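Local structure of H/ACA ribonucleoprotein complex non-core subunit NAF1 (Saccharomyces cerevisiae, 2V3M) at residues 61-66 and 86-91; 67-72 and 102-107. The protein binds RNA and is required for maturation of box H/ACA snoRNPs, joining the assembling particle and later giving way to GAR1. All blocks are in the same frame, centred on the assembly; numbering follows the deposited sequence.

In the fold
Contact 1 lies in the heart of the Gar1-like domain, its centre about 2 Å from that of the chain, and contact 2 at the surface; their centres are about 9 Å apart. Contact 1 joins two strands of the antiparallel sheet, 62-65 and 85-89, four places apart; contact 2 joins the turn leading into its edge strand 70-73 to the loop between helix 95-102 and strand 108-112. Along the chain the two contacts cross. A classic beta bulge sets I71 and G72 against the single residue F63, through probable hydrogen bonds F63 O to I71 N (2.8 Å) and F63 N to G72 O (2.9 Å). The apolar interior and the polar surface contact thus share one hairpin.

Contact 1 of 2, residues 61-66 and 86-91; sequences SIFCLE and YRIKLP
F63 reaches across the interior of the domain to meet Y86 and I88, two residues of a strand that is not its neighbour in the sheet. From CB the ring swings beside its own backbone N, with CG anti to the carbonyl carbon (chi1 -67°), and heads for the other segment. At its near end CG and CD1 lie under the methyl tip of I88: CD1 of F63 is 3.8 Å from I88 CD1 and 4.0 Å from I88 CG1. This is a CH-pi contact, I88 CD1 lying over one face of the F63 ring, 4.0 Å from its centroid and offset toward the rim. Further out, CE2 and CZ of F63 meet the tyrosine, with F63 CE2 4.0 Å from Y86 CD1. The two ring planes are inclined at 45°, an oblique aromatic pair. I71 and L74 also touch F63, while A48 and L57 pack on Y86 and I46 on I88. No hydrogen bond crosses between the segments. In this buried interior of a domain homologous to the GAR1 core, dispersion and the hydrophobic effect hold together two strands that the sheet's hydrogen bonds do not pair directly.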
loop_
_atom_site.group_PDB
_atom_site.type_symbol
_atom_site.label_atom_id
_atom_site.label_comp_id
_atom_site.label_asym_id
_atom_site.label_seq_id
_atom_site.Cartn_x
_atom_site.Cartn_y
_atom_site.Cartn_z
ATOM N N SER A 61 -9.827 12.919 -9.387
ATOM C CA SER A 61 -10.894 13.041 -8.358
ATOM C C SER A 61 -10.111 13.342 -7.117
ATOM O O SER A 61 -8.999 12.721 -6.962
ATOM C CB SER A 61 -11.580 11.653 -8.165
ATOM O OG SER A 61 -11.419 10.791 -9.337
ATOM N N ILE A 62 -10.648 14.199 -6.243
ATOM C CA ILE A 62 -9.927 14.512 -4.982
ATOM C C ILE A 62 -10.487 13.798 -3.763
ATOM O O ILE A 62 -11.694 13.920 -3.478
ATOM C CB ILE A 62 -10.073 15.942 -4.564
ATOM C CG1 ILE A 62 -9.951 17.001 -5.694
ATOM C CG2 ILE A 62 -9.144 16.214 -3.414
ATOM C CD1 ILE A 62 -9.272 16.611 -6.944
ATOM N N PHE A 63 -9.609 13.104 -3.029
ATOM C CA PHE A 63 -9.956 12.438 -1.801
ATOM C C PHE A 63 -9.786 13.389 -0.628
ATOM O O PHE A 63 -8.868 14.224 -0.651
ATOM C CB PHE A 63 -9.032 11.270 -1.663
ATOM C CG PHE A 63 -9.243 10.231 -2.691
ATOM C CD1 PHE A 63 -8.649 10.346 -3.936
ATOM C CD2 PHE A 63 -9.989 9.083 -2.423
ATOM C CE1 PHE A 63 -8.843 9.326 -4.906
ATOM C CE2 PHE A 63 -10.181 8.098 -3.375
ATOM C CZ PHE A 63 -9.633 8.215 -4.601
ATOM N N CYS A 64 -10.629 13.223 0.387
ATOM C CA CYS A 64 -10.531 13.948 1.677
ATOM C C CYS A 64 -11.073 13.101 2.818
ATOM O O CYS A 64 -11.671 12.102 2.559
ATOM C CB CYS A 64 -11.349 15.234 1.628
ATOM S SG CYS A 64 -13.181 15.008 1.267
ATOM N N LEU A 65 -10.859 13.508 4.049
ATOM C CA LEU A 65 -11.413 12.836 5.176
ATOM C C LEU A 65 -12.805 13.415 5.348
ATOM O O LEU A 65 -13.142 14.290 4.609
ATOM C CB LEU A 65 -10.494 13.071 6.388
ATOM C CG LEU A 65 -9.302 12.089 6.550
ATOM C CD1 LEU A 65 -9.196 11.062 5.467
ATOM C CD2 LEU A 65 -8.040 12.832 6.717
ATOM N N GLU A 66 -13.588 12.952 6.311
ATOM C CA GLU A 66 -14.877 13.551 6.686
ATOM C C GLU A 66 -14.767 14.973 7.131
ATOM O O GLU A 66 -15.718 15.721 7.034
ATOM C CB GLU A 66 -15.506 12.741 7.796
ATOM C CG GLU A 66 -16.957 12.843 7.843
ATOM C CD GLU A 66 -17.585 11.782 8.713
ATOM O OE1 GLU A 66 -18.793 11.630 8.637
ATOM O OE2 GLU A 66 -16.872 11.085 9.467
ATOM N N TYR A 86 -6.750 2.428 -3.769
ATOM C CA TYR A 86 -6.431 3.627 -4.454
ATOM C C TYR A 86 -5.124 4.113 -3.903
ATOM O O TYR A 86 -4.895 4.072 -2.700
ATOM C CB TYR A 86 -7.513 4.598 -4.202
ATOM C CG TYR A 86 -8.829 4.122 -4.674
ATOM C CD1 TYR A 86 -9.952 4.150 -3.840
ATOM C CD2 TYR A 86 -8.979 3.611 -5.949
ATOM C CE1 TYR A 86 -11.200 3.695 -4.280
ATOM C CE2 TYR A 86 -10.210 3.225 -6.421
ATOM C CZ TYR A 86 -11.336 3.247 -5.580
ATOM O OH TYR A 86 -12.570 2.813 -6.090
ATOM N N ARG A 87 -4.219 4.527 -4.766
ATOM C CA ARG A 87 -2.973 5.106 -4.274
ATOM C C ARG A 87 -2.842 6.572 -4.644
ATOM O O ARG A 87 -2.976 6.940 -5.866
ATOM C CB ARG A 87 -1.869 4.305 -4.864
ATOM C CG ARG A 87 -0.464 4.633 -4.425
ATOM C CD ARG A 87 0.467 3.868 -5.440
ATOM N NE ARG A 87 1.489 4.770 -5.865
ATOM C CZ ARG A 87 1.907 4.984 -7.103
ATOM N NH1 ARG A 87 1.449 4.330 -8.145
ATOM N NH2 ARG A 87 2.885 5.855 -7.295
ATOM N N ILE A 88 -2.622 7.409 -3.607
ATOM C CA ILE A 88 -2.450 8.875 -3.783
ATOM C C ILE A 88 -1.003 9.183 -3.430
ATOM O O ILE A 88 -0.604 9.006 -2.306
ATOM C CB ILE A 88 -3.397 9.691 -2.902
ATOM C CG1 ILE A 88 -4.837 9.488 -3.307
ATOM C CG2 ILE A 88 -3.122 11.169 -3.119
ATOM C CD1 ILE A 88 -5.599 8.767 -2.399
ATOM N N LYS A 89 -0.219 9.573 -4.403
ATOM C CA LYS A 89 1.112 9.944 -4.131
ATOM C C LYS A 89 1.231 11.410 -3.869
ATOM O O LYS A 89 0.901 12.146 -4.790
ATOM C CB LYS A 89 1.914 9.654 -5.352
ATOM C CG LYS A 89 3.299 10.206 -5.331
ATOM C CD LYS A 89 4.199 9.456 -4.391
ATOM C CE LYS A 89 5.626 9.735 -4.864
ATOM N NZ LYS A 89 6.692 9.006 -4.130
ATOM N N LEU A 90 1.668 11.831 -2.651
ATOM C CA LEU A 90 1.841 13.234 -2.319
ATOM C C LEU A 90 3.250 13.712 -2.814
ATOM O O LEU A 90 4.205 12.936 -2.865
ATOM C CB LEU A 90 1.677 13.454 -0.844
ATOM C CG LEU A 90 0.342 13.068 -0.253
ATOM C CD1 LEU A 90 0.369 13.276 1.229
ATOM C CD2 LEU A 90 -0.757 13.844 -0.832
ATOM N N PRO A 91 3.377 14.991 -3.215
ATOM C CA PRO A 91 4.698 15.545 -3.544
ATOM C C PRO A 91 5.499 15.799 -2.274
ATOM O O PRO A 91 4.922 15.746 -1.159
ATOM C CB PRO A 91 4.342 16.876 -4.213
ATOM C CG PRO A 91 3.027 17.267 -3.692
ATOM C CD PRO A 91 2.300 15.993 -3.386
#

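Contact 2 of 2, residues 67-72 and 102-107; sequences DRTLIG and KVRLGE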
loop_
_atom_site.group_PDB
_atom_site.type_symbol
_atom_site.label_atom_id
_atom_site.label_comp_id
_atom_site.label_asym_id
_atom_site.label_seq_id
_atom_site.Cartn_x
_atom_site.Cartn_y
_atom_site.Cartn_z
ATOM N N ASP A 67 -13.649 15.384 7.708
ATOM C CA ASP A 67 -13.619 16.792 8.152
ATOM C C ASP A 67 -13.137 17.688 7.020
ATOM O O ASP A 67 -12.730 18.827 7.209
ATOM C CB ASP A 67 -12.747 17.006 9.372
ATOM C CG ASP A 67 -11.305 16.563 9.164
ATOM O OD1 ASP A 67 -10.987 16.026 8.079
ATOM O OD2 ASP A 67 -10.487 16.716 10.123
ATOM N N ARG A 68 -13.165 17.153 5.826
ATOM C CA ARG A 68 -12.675 17.874 4.677
ATOM C C ARG A 68 -11.157 18.189 4.630
ATOM O O ARG A 68 -10.703 19.059 3.897
ATOM C CB ARG A 68 -13.520 19.097 4.424
ATOM C CG ARG A 68 -14.841 18.789 3.782
ATOM C CD ARG A 68 -15.859 19.802 4.108
ATOM N NE ARG A 68 -17.187 19.186 4.166
ATOM C CZ ARG A 68 -18.017 19.070 3.124
ATOM N NH1 ARG A 68 -17.618 19.477 1.922
ATOM N NH2 ARG A 68 -19.230 18.508 3.249
ATOM N N THR A 69 -10.387 17.423 5.390
ATOM C CA THR A 69 -8.963 17.458 5.308
ATOM C C THR A 69 -8.651 16.837 3.958
ATOM O O THR A 69 -9.010 15.709 3.658
ATOM C CB THR A 69 -8.297 16.669 6.422
ATOM O OG1 THR A 69 -8.528 17.330 7.673
ATOM C CG2 THR A 69 -6.822 16.635 6.156
ATOM N N LEU A 70 -8.000 17.612 3.113
ATOM C CA LEU A 70 -7.709 17.194 1.781
ATOM C C LEU A 70 -6.554 16.180 1.720
ATOM O O LEU A 70 -5.435 16.524 2.199
ATOM C CB LEU A 70 -7.320 18.419 1.013
ATOM C CG LEU A 70 -6.440 18.082 -0.222
ATOM C CD1 LEU A 70 -7.367 17.723 -1.359
ATOM C CD2 LEU A 70 -5.396 19.185 -0.724
ATOM N N ILE A 71 -6.797 14.986 1.119
ATOM C CA ILE A 71 -5.767 14.002 0.966
ATOM C C ILE A 71 -4.949 14.220 -0.308
ATOM O O ILE A 71 -3.747 14.512 -0.346
ATOM C CB ILE A 71 -6.292 12.653 0.932
ATOM C CG1 ILE A 71 -6.970 12.328 2.290
ATOM C CG2 ILE A 71 -5.085 11.739 0.573
ATOM C CD1 ILE A 71 -7.524 10.957 2.390
ATOM N N GLY A 72 -5.633 14.126 -1.407
ATOM C CA GLY A 72 -4.965 14.498 -2.665
ATOM C C GLY A 72 -5.623 13.758 -3.838
ATOM O O GLY A 72 -6.794 13.321 -3.834
ATOM N N LYS A 102 -0.683 9.856 7.982
ATOM C CA LYS A 102 0.001 8.746 8.638
ATOM C C LYS A 102 -0.674 8.385 9.973
ATOM O O LYS A 102 -0.979 7.236 10.283
ATOM C CB LYS A 102 1.470 9.173 8.888
ATOM C CG LYS A 102 2.422 8.168 9.694
ATOM C CD LYS A 102 3.190 7.326 8.691
ATOM C CE LYS A 102 4.007 6.140 9.209
ATOM N NZ LYS A 102 5.135 5.807 8.227
ATOM N N VAL A 103 -0.918 9.398 10.760
ATOM C CA VAL A 103 -1.427 9.249 12.077
ATOM C C VAL A 103 -2.981 9.063 12.124
ATOM O O VAL A 103 -3.580 8.774 13.173
ATOM C CB VAL A 103 -0.979 10.501 12.775
ATOM C CG1 VAL A 103 -2.049 11.042 13.749
ATOM C CG2 VAL A 103 0.313 10.218 13.403
ATOM N N ARG A 104 -3.654 9.236 11.002
ATOM C CA ARG A 104 -5.079 9.080 11.009
ATOM C C ARG A 104 -5.584 7.867 10.266
ATOM O O ARG A 104 -6.720 7.919 9.818
ATOM C CB ARG A 104 -5.639 10.258 10.303
ATOM C CG ARG A 104 -5.454 11.583 11.057
ATOM C CD ARG A 104 -6.776 12.208 11.043
ATOM N NE ARG A 104 -6.778 13.507 10.437
ATOM C CZ ARG A 104 -7.884 14.132 10.062
ATOM N NH1 ARG A 104 -9.090 13.564 10.171
ATOM N NH2 ARG A 104 -7.774 15.318 9.541
ATOM N N LEU A 105 -4.753 6.823 10.094
ATOM C CA LEU A 105 -5.149 5.583 9.512
ATOM C C LEU A 105 -6.439 5.059 10.082
ATOM O O LEU A 105 -6.635 5.150 11.292
ATOM C CB LEU A 105 -4.081 4.582 9.783
ATOM C CG LEU A 105 -3.022 4.419 8.688
ATOM C CD1 LEU A 105 -2.930 5.702 7.757
ATOM C CD2 LEU A 105 -1.719 4.008 9.362
ATOM N N GLY A 106 -7.343 4.531 9.226
ATOM C CA GLY A 106 -8.561 3.845 9.701
ATOM C C GLY A 106 -9.810 4.692 9.580
ATOM O O GLY A 106 -10.923 4.175 9.724
ATOM N N GLU A 107 -9.626 6.001 9.351
ATOM C CA GLU A 107 -10.720 6.967 9.166
ATOM C C GLU A 107 -11.297 6.782 7.792
ATOM O O GLU A 107 -10.542 6.410 6.840
ATOM C CB GLU A 107 -10.259 8.401 9.234
ATOM C CG GLU A 107 -10.101 8.905 10.592
ATOM C CD GLU A 107 -9.829 10.419 10.697
ATOM O OE1 GLU A 107 -10.294 11.171 9.837
ATOM O OE2 GLU A 107 -9.165 10.866 11.685
#
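R104 and D67 extend their side chains from opposite directions and meet through a salt bridge at the protein surface. The guanidinium and carboxylate planes stand 90° apart, so this is not the flat, two-pronged pairing of arginine with an acid. Instead one nitrogen does the work: R104 NH2 donates to the syn lone pair of D67 OD2 at 3.1 Å; the oxygen lies 26° out of the guanidinium plane. T69 comes from the side opposite the arginine, its OG1 at the guanidinium edge, near its plane, and R104 NH2 makes a second, weak hydrogen bond to T69 OG1 at 2.8 Å.

Behind this meeting point the 67-72 segment braces itself. D67 CG sits between its backbone N and carbonyl carbon (chi1 58°), which folds the carboxylate back over the turn. There OD1 of D67 accepts the backbone N of T69 at 3.1 Å, an Asx turn, and also the hydroxyl OG1 of T69 at 2.8 Å; both donors come from the same face of the carboxylate. The two oxygens thus divide their tasks, OD1 holding the turn and OD2 facing the arginine.

On its own side R104 bends at chi2 and chi3 and directs NH1 to E107, where NH1 and E107 OE1 form a salt bridge of 2.7 Å. The type II turn from R104 to E107 brings these two together just ahead of strand 108-112. L65 of strand 62-65 touches the side chains of both R104 and E107.

One cation therefore lies between two acids on different loops, and would be expected to offset their repulsion. Within the RNA-binding region this joins the turn before strand 70-73 to the connection following helix 95-102, although partial solvent exposure should moderate the electrostatic gain.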